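Local coordinates for Lv-ranaspumin (Lv-RSN-1) (Leptodactylus vastus, PDB 4K82), which probably acts as a surfactant in the frog's foam nest, a mainly alpha-helical protein held together by four disulfide bonds, at residues Gly132-Val135 against Lys136-Lys139; Ile156-Leu159 against Lys160-Leu163; Gly174-Asp177 against Leu178-Ile182. All blocks are in the same frame, centred on the assembly; numbering follows the deposited sequence.

All three contacts are local, between residues three or four apart along helices, and they follow one another along the chain. Interaction 1, on helix 133-144, lies nearest the middle of the molecule, interaction 2 on helix 152-165 lies further out, and interaction 3 on the short helix 175-180 is a surface contact. Successive contacts touch: Phe-137 CE1 packs 3.5 Å from Ile-162 CG2, and the CZ of Phe-179 comes 3.5 Å from the CA of Lys-160. Interactions 1 and 3 stay about 10 Å apart at their nearest atoms. Apolar contacts dominate between side chains in the first two, while the outermost adds a salt bridge and a side-chain amide hydrogen bond to a backbone carbonyl.

Interaction 1. Residues Gly132-Val135 against Lys136-Lys139; sequences GDLV and KFLK
Leu-134 and Phe-137 both swing their CG atoms anti to the backbone N, with chi1 at -173° and 176°, and this sends the leucine branch and the ring out from the same flank of the helix. Leu-134 CD1 arrives at the edge of the ring, close to its plane, and sits 4.0 Å from Phe-137 CD2. A second pair, Val-135 with Lys-139, lies further round the helix and joins unlike partners. The CG1 branch of Val-135 lies 3.8 Å from Lys-139 CE, a methyl resting against the aliphatic part of the lysine. The chain of that lysine runs out past the carbonyl of its i-4 neighbour, its CG 3.2 Å from Val-135 O, and bends only at the last torsion to carry the ammonium away. There NZ forms a salt bridge with Asp-28 and a hydrogen bond with Ser-216 O.

Beneath these side chains the backbone makes three successive i to i+4 hydrogen bonds. Phe-137 N reaches Asp-133 O at 3.1 Å, Leu-138 N reaches Leu-134 O at 3.0 Å, and Lys-139 N reaches Val-135 O at 2.9 Å. Gly-132, with its positive phi, closes the preceding helix in a Schellman motif, so the chain passes from one helix end almost directly into this first turn. Asp-133 OD1 and Lys-136 NZ remain 4.9 Å apart, opposite charges near each other but not in contact.

The buried flank is shared among several helices: Leu-134 packs on helices 29-42 and 107-121, Val-135 on 29-42, Phe-137 on 107-121 and 196-212, and Leu-138 on 196-212.

Interaction 2. Residues Ile156-Leu159 against Lys160-Leu163; sequences IKDL and KIIL
Leu-159 and Leu-163, one helical turn apart, make the apolar contact of this stretch. Leu-159 CG lies 3.8 Å from Leu-163 CD1, and the CD1 methyl of Leu-159 adds a contact at 4.0 Å to Leu-163 CG. Opposite choices of first torsion bring them together: Leu-159 has its CG anti to the backbone N (chi1 -177°), beside its own carbonyl carbon, which tips the branch forward along the helix, whereas Leu-163 has CG anti to the carbonyl carbon (chi1 -62°) and leans back to meet it.

A second kind of packing sets carbon against backbone oxygen. Leu-163 CG sits 3.2 Å from Leu-159 O, and both Ile-162 CG1 and its terminal CD1 lie over Asp-158 O, the former at 3.3 Å. Ile-161 does much the same at Lys-157 O, though less closely. Each of these beta-branched side chains has CG1 beside its backbone N, which lays the branch back against the carbonyl oxygen of the preceding turn.

The hydrogen bonds are those of a regular alpha-helix, four i to i+4 links in succession. Lys-160 N to Ile-156 O spans 3.0 Å, and the series ends in Leu-163 N to Leu-159 O at 2.8 Å, which is also the straightest, with an angle of 166° at the hydrogen. The same Leu-159 oxygen therefore accepts this bond while lying against the side chain of Leu-163.

Helix 152-165 is flanked by two helical neighbours. Ile-162 and Leu-163 meet Phe-137 of helix 133-144, while Ile-156, Lys-160 and Leu-163 receive Phe-179 of helix 175-180; Ile-156 also touches strand 182-185.

Interaction 3. Residues Gly174-Asp177 against Leu178-Ile182; sequences GLDD and LFKNI
Asp-177 and Lys-180 lie side by side and point the same way. The lysine chain is extended beyond CG, and its NZ meets Asp-177 OD1 nearly in line with the C-O bond at 2.7 Å, forming a salt bridge. The methylenes travel with it, Lys-180 CE passing 3.5 Å from the same oxygen. Asp-176 contributes a more distant negative charge, its OD2 4.4 Å from NZ.

Leu-175 and Phe-179 cross obliquely. Leu-175 CD1 reaches the rim of the ring, 3.5 Å from Phe-179 CE1, while Leu-175 O lies at the ring edge in its plane and also accepts the backbone bond from Phe-179 N. Over one ring face comes Ile-182 CD1, 3.7 Å above the plane and displaced toward the rim.

Asn-181 turns its amide back toward the preceding turn: ND2 gives a hydrogen bond of 2.8 Å to Asp-177 O, which lies in the amide plane. That carbonyl also receives a weak bond from Lys-180 N. Gly-174 holds the N-cap position, its oxygen accepting from Leu-178 N, and Asp-176 OD1 takes the N-H of Asp-177 from above the carboxylate plane at 2.7 Å. Were Asp-177 an alanine, Lys-180 NZ would probably lose its close carboxylate, keeping only the more distant Asp-176, and its chain would be freer to turn.

Leu-178 packs on Leu-163, and Phe-179 on Ile-156 and Lys-160, all of helix 152-165. Chemically, then, the short helix is two-sided: hydrocarbon and ring face that helix, while the other flank carries one salt bridge with a second carboxylate nearby, and a side-chain amide binds the carbonyl of Asp-177.

Interaction 1. Residues Gly132-Val135 against Lys136-Lys139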
ATOM      1  N   GLY A 132       3.959  -7.595  -0.657  1.00 32.28           N
ATOM      2  CA  GLY A 132       2.748  -7.215  -1.360  1.00 35.83           C
ATOM      3  C   GLY A 132       1.511  -7.324  -0.487  1.00 37.21           C
ATOM      4  O   GLY A 132       0.383  -7.301  -0.982  1.00 53.04           O
ATOM      5  N   ASP A 133       1.717  -7.427   0.821  1.00 35.63           N
ATOM      6  CA  ASP A 133       0.614  -7.665   1.753  1.00 36.15           C
ATOM      7  C   ASP A 133      -0.261  -6.440   2.059  1.00 39.04           C
ATOM      8  O   ASP A 133      -1.344  -6.587   2.624  1.00 34.88           O
ATOM      9  CB  ASP A 133       1.139  -8.255   3.068  1.00 38.78           C
ATOM     10  CG  ASP A 133       1.483  -9.728   2.955  1.00 50.88           C
ATOM     11  OD1 ASP A 133       1.446 -10.263   1.828  1.00 47.76           O
ATOM     12  OD2 ASP A 133       1.796 -10.349   3.993  1.00 52.10           O
ATOM     13  N   LEU A 134       0.190  -5.240   1.701  1.00 33.07           N
ATOM     14  CA  LEU A 134      -0.556  -4.039   2.097  1.00 26.65           C
ATOM     15  C   LEU A 134      -1.923  -3.938   1.412  1.00 32.50           C
ATOM     16  O   LEU A 134      -2.935  -3.667   2.067  1.00 27.08           O
ATOM     17  CB  LEU A 134       0.268  -2.759   1.874  1.00 27.22           C
ATOM     18  CG  LEU A 134      -0.384  -1.472   2.409  1.00 23.39           C
ATOM     19  CD1 LEU A 134      -0.866  -1.649   3.841  1.00 27.39           C
ATOM     20  CD2 LEU A 134       0.594  -0.298   2.333  1.00 25.18           C
ATOM     21  N   VAL A 135      -1.957  -4.160   0.104  1.00 30.26           N
ATOM     22  CA  VAL A 135      -3.215  -4.113  -0.632  1.00 28.82           C
ATOM     23  C   VAL A 135      -4.192  -5.165  -0.094  1.00 29.04           C
ATOM     24  O   VAL A 135      -5.390  -4.899   0.015  1.00 24.14           O
ATOM     25  CB  VAL A 135      -3.001  -4.270  -2.151  1.00 37.45           C
ATOM     26  CG1 VAL A 135      -4.333  -4.234  -2.888  1.00 37.17           C
ATOM     27  CG2 VAL A 135      -2.083  -3.170  -2.663  1.00 33.53           C
ATOM     28  N   LYS A 136      -3.663  -6.335   0.266  1.00 27.06           N
ATOM     29  CA  LYS A 136      -4.448  -7.415   0.886  1.00 30.65           C
ATOM     30  C   LYS A 136      -5.113  -6.952   2.182  1.00 27.79           C
ATOM     31  O   LYS A 136      -6.260  -7.301   2.488  1.00 26.08           O
ATOM     32  CB  LYS A 136      -3.532  -8.588   1.237  1.00 36.17           C
ATOM     33  CG  LYS A 136      -3.462  -9.706   0.218  1.00 45.37           C
ATOM     34  CD  LYS A 136      -2.776 -10.943   0.811  1.00 49.53           C
ATOM     35  CE  LYS A 136      -3.557 -11.535   1.991  1.00 55.40           C
ATOM     36  NZ  LYS A 136      -3.179 -10.961   3.320  1.00 58.31           N
ATOM     37  N   PHE A 137      -4.357  -6.189   2.961  1.00 24.83           N
ATOM     38  CA  PHE A 137      -4.824  -5.644   4.228  1.00 24.94           C
ATOM     39  C   PHE A 137      -5.974  -4.666   3.993  1.00 25.39           C
ATOM     40  O   PHE A 137      -6.996  -4.689   4.705  1.00 21.02           O
ATOM     41  CB  PHE A 137      -3.629  -4.971   4.915  1.00 21.18           C
ATOM     42  CG  PHE A 137      -3.957  -4.262   6.205  1.00 23.73           C
ATOM     43  CD1 PHE A 137      -4.513  -4.935   7.278  1.00 24.72           C
ATOM     44  CD2 PHE A 137      -3.639  -2.924   6.358  1.00 23.77           C
ATOM     45  CE1 PHE A 137      -4.786  -4.278   8.468  1.00 26.59           C
ATOM     46  CE2 PHE A 137      -3.896  -2.261   7.547  1.00 25.89           C
ATOM     47  CZ  PHE A 137      -4.476  -2.937   8.603  1.00 26.62           C
ATOM     48  N   LEU A 138      -5.823  -3.819   2.983  1.00 22.10           N
ATOM     49  CA  LEU A 138      -6.862  -2.851   2.671  1.00 21.47           C
ATOM     50  C   LEU A 138      -8.128  -3.558   2.200  1.00 22.38           C
ATOM     51  O   LEU A 138      -9.230  -3.161   2.571  1.00 22.02           O
ATOM     52  CB  LEU A 138      -6.384  -1.840   1.630  1.00 22.53           C
ATOM     53  CG  LEU A 138      -5.145  -1.035   2.004  1.00 24.09           C
ATOM     54  CD1 LEU A 138      -4.756  -0.160   0.826  1.00 25.62           C
ATOM     55  CD2 LEU A 138      -5.424  -0.188   3.239  1.00 23.26           C
ATOM     56  N   LYS A 139      -7.961  -4.605   1.392  1.00 23.88           N
ATOM     57  CA  LYS A 139      -9.097  -5.410   0.938  1.00 21.46           C
ATOM     58  C   LYS A 139      -9.871  -6.004   2.116  1.00 20.68           C
ATOM     59  O   LYS A 139     -11.105  -5.930   2.162  1.00 22.62           O
ATOM     60  CB  LYS A 139      -8.623  -6.537   0.009  1.00 21.92           C
ATOM     61  CG  LYS A 139      -8.092  -6.093  -1.333  1.00 29.60           C
ATOM     62  CD  LYS A 139      -7.498  -7.299  -2.058  1.00 32.98           C
ATOM     63  CE  LYS A 139      -6.920  -6.930  -3.411  1.00 37.62           C
ATOM     64  NZ  LYS A 139      -7.979  -6.805  -4.442  1.00 36.54           N
TER

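Interaction 2. Residues Ile156-Leu159 against Lys160-Leu163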
ATOM      1  N   ILE A 156     -15.044  -6.877  15.611  1.00 20.25           N
ATOM      2  CA  ILE A 156     -13.907  -7.047  16.521  1.00 17.64           C
ATOM      3  C   ILE A 156     -13.169  -8.357  16.244  1.00 23.63           C
ATOM      4  O   ILE A 156     -11.942  -8.370  16.128  1.00 23.97           O
ATOM      5  CB  ILE A 156     -14.335  -6.955  17.996  1.00 22.31           C
ATOM      6  CG1 ILE A 156     -14.694  -5.516  18.330  1.00 26.21           C
ATOM      7  CG2 ILE A 156     -13.229  -7.468  18.922  1.00 23.41           C
ATOM      8  CD1 ILE A 156     -15.289  -5.382  19.702  1.00 22.79           C
ATOM      9  N   LYS A 157     -13.919  -9.446  16.121  1.00 22.64           N
ATOM     10  CA  LYS A 157     -13.346 -10.748  15.813  1.00 27.53           C
ATOM     11  C   LYS A 157     -12.602 -10.732  14.477  1.00 22.15           C
ATOM     12  O   LYS A 157     -11.500 -11.280  14.360  1.00 24.06           O
ATOM     13  CB  LYS A 157     -14.440 -11.819  15.791  1.00 26.26           C
ATOM     14  CG  LYS A 157     -14.431 -12.722  17.002  1.00 43.49           C
ATOM     15  CD  LYS A 157     -14.954 -14.109  16.658  1.00 43.14           C
ATOM     16  CE  LYS A 157     -14.021 -14.818  15.685  1.00 45.27           C
ATOM     17  NZ  LYS A 157     -14.592 -16.108  15.223  1.00 42.95           N
ATOM     18  N   ASP A 158     -13.202 -10.107  13.470  1.00 20.78           N
ATOM     19  CA  ASP A 158     -12.577 -10.051  12.148  1.00 20.52           C
ATOM     20  C   ASP A 158     -11.307  -9.211  12.189  1.00 20.51           C
ATOM     21  O   ASP A 158     -10.319  -9.518  11.528  1.00 24.59           O
ATOM     22  CB  ASP A 158     -13.539  -9.497  11.103  1.00 22.67           C
ATOM     23  CG  ASP A 158     -14.553 -10.540  10.639  1.00 36.90           C
ATOM     24  OD1 ASP A 158     -14.334 -11.744  10.912  1.00 38.90           O
ATOM     25  OD2 ASP A 158     -15.566 -10.163  10.007  1.00 42.54           O
ATOM     26  N   LEU A 159     -11.334  -8.140  12.969  1.00 20.47           N
ATOM     27  CA  LEU A 159     -10.165  -7.277  13.049  1.00 19.78           C
ATOM     28  C   LEU A 159      -9.018  -8.022  13.712  1.00 20.51           C
ATOM     29  O   LEU A 159      -7.854  -7.868  13.317  1.00 23.11           O
ATOM     30  CB  LEU A 159     -10.509  -6.006  13.829  1.00 18.58           C
ATOM     31  CG  LEU A 159      -9.402  -4.958  13.955  1.00 21.53           C
ATOM     32  CD1 LEU A 159      -9.046  -4.415  12.598  1.00 20.48           C
ATOM     33  CD2 LEU A 159      -9.845  -3.839  14.892  1.00 23.37           C
ATOM     34  N   LYS A 160      -9.344  -8.842  14.706  1.00 22.54           N
ATOM     35  CA  LYS A 160      -8.343  -9.640  15.410  1.00 22.94           C
ATOM     36  C   LYS A 160      -7.603 -10.573  14.452  1.00 24.07           C
ATOM     37  O   LYS A 160      -6.376 -10.680  14.493  1.00 27.54           O
ATOM     38  CB  LYS A 160      -9.006 -10.446  16.526  1.00 31.99           C
ATOM     39  CG  LYS A 160      -8.063 -10.904  17.619  1.00 36.36           C
ATOM     40  CD  LYS A 160      -8.826 -11.495  18.802  1.00 44.36           C
ATOM     41  CE  LYS A 160     -10.051 -10.657  19.174  1.00 48.25           C
ATOM     42  NZ  LYS A 160     -10.512 -10.889  20.576  1.00 50.06           N
ATOM     43  N   ILE A 161      -8.362 -11.239  13.590  1.00 23.58           N
ATOM     44  CA  ILE A 161      -7.799 -12.141  12.594  1.00 28.84           C
ATOM     45  C   ILE A 161      -6.906 -11.369  11.628  1.00 27.37           C
ATOM     46  O   ILE A 161      -5.798 -11.804  11.295  1.00 27.74           O
ATOM     47  CB  ILE A 161      -8.924 -12.848  11.814  1.00 28.98           C
ATOM     48  CG1 ILE A 161      -9.604 -13.886  12.711  1.00 31.64           C
ATOM     49  CG2 ILE A 161      -8.386 -13.481  10.530  1.00 27.39           C
ATOM     50  CD1 ILE A 161     -10.945 -14.371  12.190  1.00 37.12           C
ATOM     51  N   ILE A 162      -7.381 -10.204  11.201  1.00 19.13           N
ATOM     52  CA  ILE A 162      -6.648  -9.408  10.225  1.00 23.28           C
ATOM     53  C   ILE A 162      -5.331  -8.895  10.796  1.00 26.61           C
ATOM     54  O   ILE A 162      -4.277  -8.988  10.149  1.00 25.69           O
ATOM     55  CB  ILE A 162      -7.503  -8.220   9.720  1.00 24.59           C
ATOM     56  CG1 ILE A 162      -8.649  -8.730   8.845  1.00 25.44           C
ATOM     57  CG2 ILE A 162      -6.632  -7.226   8.925  1.00 25.02           C
ATOM     58  CD1 ILE A 162      -9.774  -7.720   8.655  1.00 25.86           C
ATOM     59  N   LEU A 163      -5.375  -8.346  12.004  1.00 23.63           N
ATOM     60  CA  LEU A 163      -4.174  -7.769  12.597  1.00 23.67           C
ATOM     61  C   LEU A 163      -3.142  -8.817  12.951  1.00 36.04           C
ATOM     62  O   LEU A 163      -1.944  -8.523  12.989  1.00 32.31           O
ATOM     63  CB  LEU A 163      -4.509  -6.945  13.831  1.00 23.77           C
ATOM     64  CG  LEU A 163      -5.412  -5.749  13.555  1.00 23.36           C
ATOM     65  CD1 LEU A 163      -5.761  -5.051  14.853  1.00 27.25           C
ATOM     66  CD2 LEU A 163      -4.780  -4.777  12.568  1.00 31.27           C
TER

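Interaction 3. Residues Gly174-Asp177 against Leu178-Ile182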
ATOM      1  N   GLY A 174       1.314  -5.877  22.075  1.00 37.71           N
ATOM      2  CA  GLY A 174       0.891  -7.251  21.874  1.00 32.03           C
ATOM      3  C   GLY A 174      -0.571  -7.295  21.479  1.00 32.34           C
ATOM      4  O   GLY A 174      -1.363  -6.476  21.944  1.00 29.67           O
ATOM      5  N   LEU A 175      -0.926  -8.240  20.613  1.00 26.84           N
ATOM      6  CA  LEU A 175      -2.307  -8.395  20.167  1.00 26.95           C
ATOM      7  C   LEU A 175      -3.262  -8.643  21.336  1.00 28.07           C
ATOM      8  O   LEU A 175      -4.369  -8.100  21.384  1.00 24.23           O
ATOM      9  CB  LEU A 175      -2.411  -9.553  19.174  1.00 29.69           C
ATOM     10  CG  LEU A 175      -3.802  -9.754  18.586  1.00 33.92           C
ATOM     11  CD1 LEU A 175      -4.040  -8.757  17.463  1.00 38.37           C
ATOM     12  CD2 LEU A 175      -3.984 -11.191  18.109  1.00 34.29           C
ATOM     13  N   ASP A 176      -2.824  -9.474  22.274  1.00 28.09           N
ATOM     14  CA  ASP A 176      -3.645  -9.839  23.413  1.00 32.21           C
ATOM     15  C   ASP A 176      -4.003  -8.614  24.257  1.00 28.73           C
ATOM     16  O   ASP A 176      -5.170  -8.373  24.552  1.00 27.43           O
ATOM     17  CB  ASP A 176      -2.953 -10.929  24.245  1.00 36.93           C
ATOM     18  CG  ASP A 176      -1.563 -10.519  24.721  1.00 51.75           C
ATOM     19  OD1 ASP A 176      -0.997  -9.535  24.187  1.00 51.08           O
ATOM     20  OD2 ASP A 176      -1.030 -11.193  25.631  1.00 63.52           O
ATOM     21  N   ASP A 177      -3.010  -7.811  24.616  1.00 29.40           N
ATOM     22  CA  ASP A 177      -3.289  -6.621  25.404  1.00 23.78           C
ATOM     23  C   ASP A 177      -4.080  -5.567  24.633  1.00 22.49           C
ATOM     24  O   ASP A 177      -4.892  -4.842  25.216  1.00 23.88           O
ATOM     25  CB  ASP A 177      -1.994  -6.005  25.945  1.00 27.55           C
ATOM     26  CG  ASP A 177      -1.464  -6.741  27.159  1.00 35.45           C
ATOM     27  OD1 ASP A 177      -2.137  -7.674  27.640  1.00 38.86           O
ATOM     28  OD2 ASP A 177      -0.373  -6.383  27.636  1.00 39.29           O
ATOM     29  N   LEU A 178      -3.829  -5.473  23.329  1.00 23.71           N
ATOM     30  CA  LEU A 178      -4.563  -4.535  22.488  1.00 22.43           C
ATOM     31  C   LEU A 178      -6.057  -4.841  22.582  1.00 21.62           C
ATOM     32  O   LEU A 178      -6.877  -3.948  22.822  1.00 23.08           O
ATOM     33  CB  LEU A 178      -4.083  -4.618  21.037  1.00 22.35           C
ATOM     34  CG  LEU A 178      -4.731  -3.620  20.077  1.00 27.24           C
ATOM     35  CD1 LEU A 178      -3.998  -2.296  20.110  1.00 27.80           C
ATOM     36  CD2 LEU A 178      -4.777  -4.181  18.661  1.00 31.13           C
ATOM     37  N   PHE A 179      -6.412  -6.108  22.450  1.00 26.38           N
ATOM     38  CA  PHE A 179      -7.836  -6.438  22.449  1.00 25.20           C
ATOM     39  C   PHE A 179      -8.489  -6.503  23.820  1.00 24.62           C
ATOM     40  O   PHE A 179      -9.717  -6.548  23.920  1.00 28.01           O
ATOM     41  CB  PHE A 179      -8.115  -7.677  21.608  1.00 23.57           C
ATOM     42  CG  PHE A 179      -8.185  -7.380  20.138  1.00 29.01           C
ATOM     43  CD1 PHE A 179      -7.032  -7.348  19.365  1.00 27.92           C
ATOM     44  CD2 PHE A 179      -9.401  -7.083  19.541  1.00 29.77           C
ATOM     45  CE1 PHE A 179      -7.096  -7.050  18.013  1.00 26.95           C
ATOM     46  CE2 PHE A 179      -9.475  -6.798  18.184  1.00 26.47           C
ATOM     47  CZ  PHE A 179      -8.323  -6.775  17.422  1.00 27.84           C
ATOM     48  N   LYS A 180      -7.694  -6.479  24.885  1.00 23.78           N
ATOM     49  CA  LYS A 180      -8.260  -6.245  26.208  1.00 22.05           C
ATOM     50  C   LYS A 180      -8.876  -4.855  26.269  1.00 29.44           C
ATOM     51  O   LYS A 180      -9.737  -4.577  27.099  1.00 29.09           O
ATOM     52  CB  LYS A 180      -7.202  -6.404  27.300  1.00 25.55           C
ATOM     53  CG  LYS A 180      -6.867  -7.849  27.603  1.00 27.29           C
ATOM     54  CD  LYS A 180      -5.632  -7.990  28.478  1.00 34.14           C
ATOM     55  CE  LYS A 180      -5.119  -9.428  28.417  1.00 32.68           C
ATOM     56  NZ  LYS A 180      -3.675  -9.541  28.766  1.00 43.43           N
ATOM     57  N   ASN A 181      -8.433  -3.993  25.360  1.00 25.23           N
ATOM     58  CA  ASN A 181      -8.829  -2.594  25.333  1.00 23.24           C
ATOM     59  C   ASN A 181      -9.719  -2.206  24.151  1.00 22.29           C
ATOM     60  O   ASN A 181      -9.877  -1.022  23.839  1.00 28.14           O
ATOM     61  CB  ASN A 181      -7.572  -1.734  25.330  1.00 20.99           C
ATOM     62  CG  ASN A 181      -6.846  -1.784  26.654  1.00 23.59           C
ATOM     63  OD1 ASN A 181      -7.176  -1.040  27.578  1.00 29.60           O
ATOM     64  ND2 ASN A 181      -5.863  -2.672  26.760  1.00 24.23           N
ATOM     65  N   ILE A 182     -10.298  -3.198  23.491  1.00 24.49           N
ATOM     66  CA  ILE A 182     -11.212  -2.914  22.397  1.00 19.97           C
ATOM     67  C   ILE A 182     -12.579  -3.489  22.755  1.00 26.80           C
ATOM     68  O   ILE A 182     -12.700  -4.678  23.041  1.00 28.28           O
ATOM     69  CB  ILE A 182     -10.700  -3.470  21.058  1.00 19.88           C
ATOM     70  CG1 ILE A 182      -9.353  -2.823  20.701  1.00 19.88           C
ATOM     71  CG2 ILE A 182     -11.721  -3.229  19.945  1.00 27.82           C
ATOM     72  CD1 ILE A 182      -8.750  -3.354  19.397  1.00 25.13           C
TER